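Local coordinates for alpha-1,4-endofucoidanase (Mariniflexile fucanivorans, PDB 6DLH), which hydrolyses alpha-1,4-linked fucan (fucoidan) chains from within, as a retaining glycoside hydrolase of family 107, at residues N312-A326 / W334-Q346. Sequence-based numbering, arbitrary orientation.
With CA (calcium ion), chain E.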
loop_
_atom_site.group_PDB
_atom_site.type_symbol
_atom_site.label_atom_id
_atom_site.label_comp_id
_atom_site.label_asym_id
_atom_site.label_seq_id
_atom_site.Cartn_x
_atom_site.Cartn_y
_atom_site.Cartn_z
ATOM N N ASN A 312 25.528 13.820 5.020
ATOM C CA ASN A 312 24.478 12.957 5.535
ATOM C C ASN A 312 24.933 12.234 6.802
ATOM O O ASN A 312 24.115 12.014 7.696
ATOM C CB ASN A 312 23.917 12.029 4.454
ATOM C CG ASN A 312 23.037 12.797 3.492
ATOM O OD1 ASN A 312 22.167 13.556 3.923
ATOM N ND2 ASN A 312 23.274 12.638 2.198
ATOM N N HIS A 313 26.221 11.861 6.866
ATOM C CA HIS A 313 26.738 11.186 8.046
ATOM C C HIS A 313 26.839 12.166 9.214
ATOM O O HIS A 313 26.593 11.783 10.355
ATOM C CB HIS A 313 28.063 10.442 7.792
ATOM C CG HIS A 313 28.430 9.608 8.974
ATOM N ND1 HIS A 313 29.334 10.032 9.935
ATOM C CD2 HIS A 313 27.946 8.421 9.408
ATOM C CE1 HIS A 313 29.427 9.121 10.883
ATOM N NE2 HIS A 313 28.572 8.131 10.586
ATOM N N ASP A 314 27.179 13.431 8.923
ATOM C CA ASP A 314 27.177 14.483 9.936
ATOM C C ASP A 314 25.769 14.721 10.476
ATOM O O ASP A 314 25.618 15.141 11.620
ATOM C CB ASP A 314 27.791 15.795 9.429
ATOM C CG ASP A 314 29.300 15.705 9.267
ATOM O OD1 ASP A 314 29.881 14.726 9.787
ATOM O OD2 ASP A 314 29.878 16.600 8.608
ATOM N N LEU A 315 24.746 14.477 9.646
ATOM C CA LEU A 315 23.370 14.610 10.102
ATOM C C LEU A 315 23.095 13.555 11.174
ATOM O O LEU A 315 22.464 13.833 12.189
ATOM C CB LEU A 315 22.416 14.468 8.906
ATOM C CG LEU A 315 20.921 14.664 9.191
ATOM C CD1 LEU A 315 20.188 15.067 7.917
ATOM C CD2 LEU A 315 20.296 13.397 9.760
ATOM N N VAL A 316 23.577 12.337 10.932
ATOM C CA VAL A 316 23.357 11.235 11.847
ATOM C C VAL A 316 24.148 11.474 13.137
ATOM O O VAL A 316 23.631 11.243 14.229
ATOM C CB VAL A 316 23.674 9.909 11.128
ATOM C CG1 VAL A 316 24.667 9.020 11.840
ATOM C CG2 VAL A 316 22.427 9.155 10.706
ATOM N N VAL A 317 25.376 12.004 13.011
ATOM C CA VAL A 317 26.187 12.330 14.173
ATOM C C VAL A 317 25.498 13.437 14.971
ATOM O O VAL A 317 25.475 13.378 16.197
ATOM C CB VAL A 317 27.642 12.682 13.789
ATOM C CG1 VAL A 317 28.428 13.240 14.969
ATOM C CG2 VAL A 317 28.357 11.476 13.213
ATOM N N PHE A 318 24.902 14.412 14.267
ATOM C CA PHE A 318 24.143 15.483 14.905
ATOM C C PHE A 318 23.052 14.920 15.821
ATOM O O PHE A 318 22.777 15.482 16.882
ATOM C CB PHE A 318 23.515 16.418 13.866
ATOM C CG PHE A 318 22.855 17.651 14.438
ATOM C CD1 PHE A 318 23.581 18.817 14.649
ATOM C CD2 PHE A 318 21.511 17.652 14.773
ATOM C CE1 PHE A 318 22.981 19.951 15.179
ATOM C CE2 PHE A 318 20.909 18.784 15.310
ATOM C CZ PHE A 318 21.642 19.932 15.511
ATOM N N MET A 319 22.405 13.833 15.378
ATOM C CA MET A 319 21.328 13.204 16.127
ATOM C C MET A 319 21.896 12.590 17.403
ATOM O O MET A 319 21.290 12.688 18.465
ATOM C CB MET A 319 20.628 12.128 15.288
ATOM C CG MET A 319 19.721 12.702 14.211
ATOM S SD MET A 319 19.094 11.472 13.033
ATOM C CE MET A 319 18.120 10.421 14.104
ATOM N N GLN A 320 23.086 11.996 17.294
ATOM C CA GLN A 320 23.771 11.427 18.444
ATOM C C GLN A 320 24.186 12.518 19.433
ATOM O O GLN A 320 23.923 12.397 20.630
ATOM C CB GLN A 320 24.961 10.603 17.964
ATOM C CG GLN A 320 25.824 10.045 19.087
ATOM C CD GLN A 320 26.980 9.293 18.479
ATOM O OE1 GLN A 320 27.009 8.060 18.495
ATOM N NE2 GLN A 320 27.916 10.033 17.896
ATOM N N THR A 321 24.835 13.583 18.933
ATOM C CA THR A 321 25.393 14.617 19.798
ATOM C C THR A 321 24.282 15.255 20.625
ATOM O O THR A 321 24.497 15.630 21.777
ATOM C CB THR A 321 26.161 15.683 19.004
ATOM O OG1 THR A 321 27.148 14.976 18.255
ATOM C CG2 THR A 321 26.835 16.718 19.885
ATOM N N ASN A 322 23.089 15.341 20.028
ATOM C CA ASN A 322 21.987 16.091 20.600
ATOM C C ASN A 322 20.979 15.169 21.289
ATOM O O ASN A 322 19.873 15.602 21.610
ATOM C CB ASN A 322 21.337 16.964 19.529
ATOM C CG ASN A 322 22.158 18.203 19.254
ATOM O OD1 ASN A 322 22.145 19.129 20.056
ATOM N ND2 ASN A 322 22.887 18.222 18.151
ATOM N N ASN A 323 21.352 13.893 21.477
ATOM C CA ASN A 323 20.548 12.925 22.216
ATOM C C ASN A 323 19.130 12.809 21.650
ATOM O O ASN A 323 18.197 12.532 22.398
ATOM C CB ASN A 323 20.497 13.238 23.718
ATOM C CG ASN A 323 21.866 13.403 24.344
ATOM O OD1 ASN A 323 22.712 12.516 24.255
ATOM N ND2 ASN A 323 22.092 14.536 24.987
ATOM N N GLY A 324 18.967 13.013 20.336
ATOM C CA GLY A 324 17.690 12.772 19.683
ATOM C C GLY A 324 16.749 13.977 19.683
ATOM O O GLY A 324 15.615 13.856 19.233
ATOM N N TYR A 325 17.229 15.131 20.165
ATOM C CA TYR A 325 16.456 16.369 20.144
ATOM C C TYR A 325 17.015 17.303 19.074
ATOM O O TYR A 325 18.217 17.552 19.023
ATOM C CB TYR A 325 16.424 17.015 21.534
ATOM C CG TYR A 325 15.709 16.176 22.565
ATOM C CD1 TYR A 325 14.326 16.077 22.564
ATOM C CD2 TYR A 325 16.414 15.450 23.514
ATOM C CE1 TYR A 325 13.658 15.282 23.485
ATOM C CE2 TYR A 325 15.762 14.655 24.445
ATOM C CZ TYR A 325 14.379 14.571 24.426
ATOM O OH TYR A 325 13.725 13.778 25.323
ATOM N N ALA A 326 16.128 17.824 18.224
ATOM C CA ALA A 326 16.562 18.512 17.018
ATOM C C ALA A 326 16.940 19.970 17.278
ATOM O O ALA A 326 17.831 20.495 16.614
ATOM C CB ALA A 326 15.502 18.409 15.952
ATOM N N TRP A 334 9.906 26.522 22.830
ATOM C CA TRP A 334 8.712 25.727 22.606
ATOM C C TRP A 334 9.003 24.497 21.742
ATOM O O TRP A 334 8.169 23.596 21.665
ATOM C CB TRP A 334 7.603 26.600 22.006
ATOM C CG TRP A 334 8.032 27.392 20.811
ATOM C CD1 TRP A 334 8.476 28.682 20.800
ATOM C CD2 TRP A 334 8.055 26.946 19.441
ATOM N NE1 TRP A 334 8.762 29.074 19.519
ATOM C CE2 TRP A 334 8.518 28.031 18.663
ATOM C CE3 TRP A 334 7.728 25.746 18.794
ATOM C CZ2 TRP A 334 8.666 27.943 17.277
ATOM C CZ3 TRP A 334 7.872 25.662 17.426
ATOM C CH2 TRP A 334 8.331 26.749 16.680
ATOM N N ASN A 335 10.181 24.465 21.101
ATOM C CA ASN A 335 10.512 23.426 20.137
ATOM C C ASN A 335 11.520 22.442 20.726
ATOM O O ASN A 335 12.156 21.693 19.987
ATOM C CB ASN A 335 10.987 24.011 18.800
ATOM C CG ASN A 335 12.293 24.778 18.868
ATOM O OD1 ASN A 335 13.037 24.705 19.846
ATOM N ND2 ASN A 335 12.590 25.524 17.818
ATOM N N ASP A 336 11.638 22.429 22.057
ATOM C CA ASP A 336 12.747 21.764 22.721
ATOM C C ASP A 336 12.515 20.261 22.849
ATOM O O ASP A 336 13.429 19.541 23.247
ATOM C CB ASP A 336 13.057 22.397 24.079
ATOM C CG ASP A 336 13.988 23.595 24.009
ATOM O OD1 ASP A 336 14.262 24.086 22.883
ATOM O OD2 ASP A 336 14.444 24.025 25.082
ATOM N N ASN A 337 11.305 19.791 22.529
ATOM C CA ASN A 337 11.016 18.369 22.631
ATOM C C ASN A 337 10.847 17.741 21.249
ATOM O O ASN A 337 10.629 16.537 21.157
ATOM C CB ASN A 337 9.812 18.061 23.526
ATOM C CG ASN A 337 10.030 18.476 24.963
ATOM O OD1 ASN A 337 9.217 19.212 25.521
ATOM N ND2 ASN A 337 11.121 18.023 25.560
ATOM N N VAL A 338 10.952 18.557 20.192
ATOM C CA VAL A 338 10.904 18.064 18.822
ATOM C C VAL A 338 12.027 17.037 18.622
ATOM O O VAL A 338 13.170 17.262 19.006
ATOM C CB VAL A 338 10.960 19.234 17.820
ATOM C CG1 VAL A 338 11.053 18.765 16.377
ATOM C CG2 VAL A 338 9.776 20.174 17.998
ATOM N N VAL A 339 11.673 15.878 18.064
ATOM C CA VAL A 339 12.583 14.748 17.998
ATOM C C VAL A 339 13.370 14.784 16.685
ATOM O O VAL A 339 12.823 15.058 15.619
ATOM C CB VAL A 339 11.816 13.423 18.187
ATOM C CG1 VAL A 339 12.666 12.203 17.838
ATOM C CG2 VAL A 339 11.260 13.312 19.606
ATOM N N ALA A 340 14.674 14.517 16.781
ATOM C CA ALA A 340 15.517 14.448 15.601
ATOM C C ALA A 340 15.214 13.146 14.865
ATOM O O ALA A 340 15.266 12.074 15.461
ATOM C CB ALA A 340 16.967 14.542 16.005
ATOM N N HIS A 341 14.887 13.253 13.573
ATOM C CA HIS A 341 14.544 12.080 12.788
ATOM C C HIS A 341 15.096 12.215 11.372
ATOM O O HIS A 341 15.134 13.307 10.814
ATOM C CB HIS A 341 13.024 11.846 12.823
ATOM C CG HIS A 341 12.507 11.030 11.687
ATOM N ND1 HIS A 341 12.180 11.590 10.463
ATOM C CD2 HIS A 341 12.262 9.709 11.578
ATOM C CE1 HIS A 341 11.751 10.645 9.650
ATOM N NE2 HIS A 341 11.783 9.484 10.315
ATOM N N PHE A 342 15.493 11.079 10.791
ATOM C CA PHE A 342 16.176 11.044 9.507
ATOM C C PHE A 342 15.384 10.135 8.568
ATOM O O PHE A 342 14.892 9.096 9.011
ATOM C CB PHE A 342 17.627 10.597 9.738
ATOM C CG PHE A 342 18.569 10.643 8.556
ATOM C CD1 PHE A 342 18.402 11.559 7.528
ATOM C CD2 PHE A 342 19.664 9.794 8.500
ATOM C CE1 PHE A 342 19.286 11.602 6.457
ATOM C CE2 PHE A 342 20.557 9.842 7.438
ATOM C CZ PHE A 342 20.372 10.752 6.421
ATOM N N PHE A 343 15.263 10.545 7.288
ATOM C CA PHE A 343 14.599 9.759 6.252
ATOM C C PHE A 343 15.564 9.423 5.113
ATOM O O PHE A 343 15.372 9.863 3.981
ATOM C CB PHE A 343 13.346 10.472 5.724
ATOM C CG PHE A 343 12.390 9.623 4.918
ATOM C CD1 PHE A 343 12.575 8.252 4.780
ATOM C CD2 PHE A 343 11.280 10.193 4.313
ATOM C CE1 PHE A 343 11.680 7.476 4.055
ATOM C CE2 PHE A 343 10.374 9.417 3.604
ATOM C CZ PHE A 343 10.580 8.062 3.463
ATOM N N PRO A 344 16.594 8.577 5.347
ATOM C CA PRO A 344 17.563 8.231 4.301
ATOM C C PRO A 344 17.052 7.145 3.354
ATOM O O PRO A 344 16.020 6.526 3.615
ATOM C CB PRO A 344 18.739 7.688 5.127
ATOM C CG PRO A 344 18.065 7.013 6.309
ATOM C CD PRO A 344 16.866 7.890 6.624
ATOM N N LYS A 345 17.787 6.925 2.256
ATOM C CA LYS A 345 17.524 5.832 1.330
ATOM C C LYS A 345 18.601 4.767 1.494
ATOM O O LYS A 345 19.777 5.099 1.605
ATOM C CB LYS A 345 17.687 6.254 -0.137
ATOM C CG LYS A 345 17.222 7.645 -0.516
ATOM C CD LYS A 345 17.599 7.981 -1.944
ATOM C CE LYS A 345 17.748 9.474 -2.152
ATOM N NZ LYS A 345 17.718 9.821 -3.592
ATOM N N GLN A 346 18.193 3.497 1.425
ATOM C CA GLN A 346 19.106 2.379 1.597
ATOM C C GLN A 346 19.767 2.005 0.268
ATOM O O GLN A 346 20.924 1.597 0.259
ATOM C CB GLN A 346 18.364 1.190 2.216
ATOM C CG GLN A 346 19.252 -0.014 2.507
ATOM C CD GLN A 346 18.511 -1.048 3.317
ATOM O OE1 GLN A 346 17.283 -1.005 3.451
ATOM N NE2 GLN A 346 19.261 -1.982 3.882
HETATM CA CA CA E . 14.792 25.341 21.141
HETATM O O HOH W 1 16.784 25.881 22.436
#
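Tyr325 and Val339 form a single antiparallel bridge, a non-hydrogen-bonded pair flanked by bonds from Ala340 N to Gly324 O at 2.7 Å and Ala326 N to Val338 O at 3.1 Å, joining the chain just after helix 307-321 to the approach to strand 341-342, outermost in the parallel sheet. This is an alpha-to-beta connection of the catalytic domain, whose relatives in GH29 have a (beta/alpha)8-like barrel. A Schellman motif with Asn323 as its C-prime residue ends the helix, and the chain turns back, packing the helix over the strand. Phe342 carries that packing: with CG anti to its backbone N (chi1 -173°), the ring is wedged against the helix, Leu315 CD2 over one face, 3.6 Å from the centroid, and Pro344 CB on the opposite face. Val316 CG2 approaches ring atom CD2 obliquely at 3.6 Å. An alanine in place of Phe342 is likely to open a gap between Leu315 and Pro344 and take a packing partner from Val316. Met319, bent at chi3 (63°), sets its SD 3.7 Å from Phe342 CB, while its CG rests on Ala340 CB. The Tyr325 ring turns its edge to Asn337 O. The adjoining turn binds calcium, a site completed by the carbonyl oxygens of Phe327 and Arg332, Asp330 OD1 and a water; Asn335 OD1 coordinates the calcium at 2.3 Å and Asp336 OD1 at 2.2 Å.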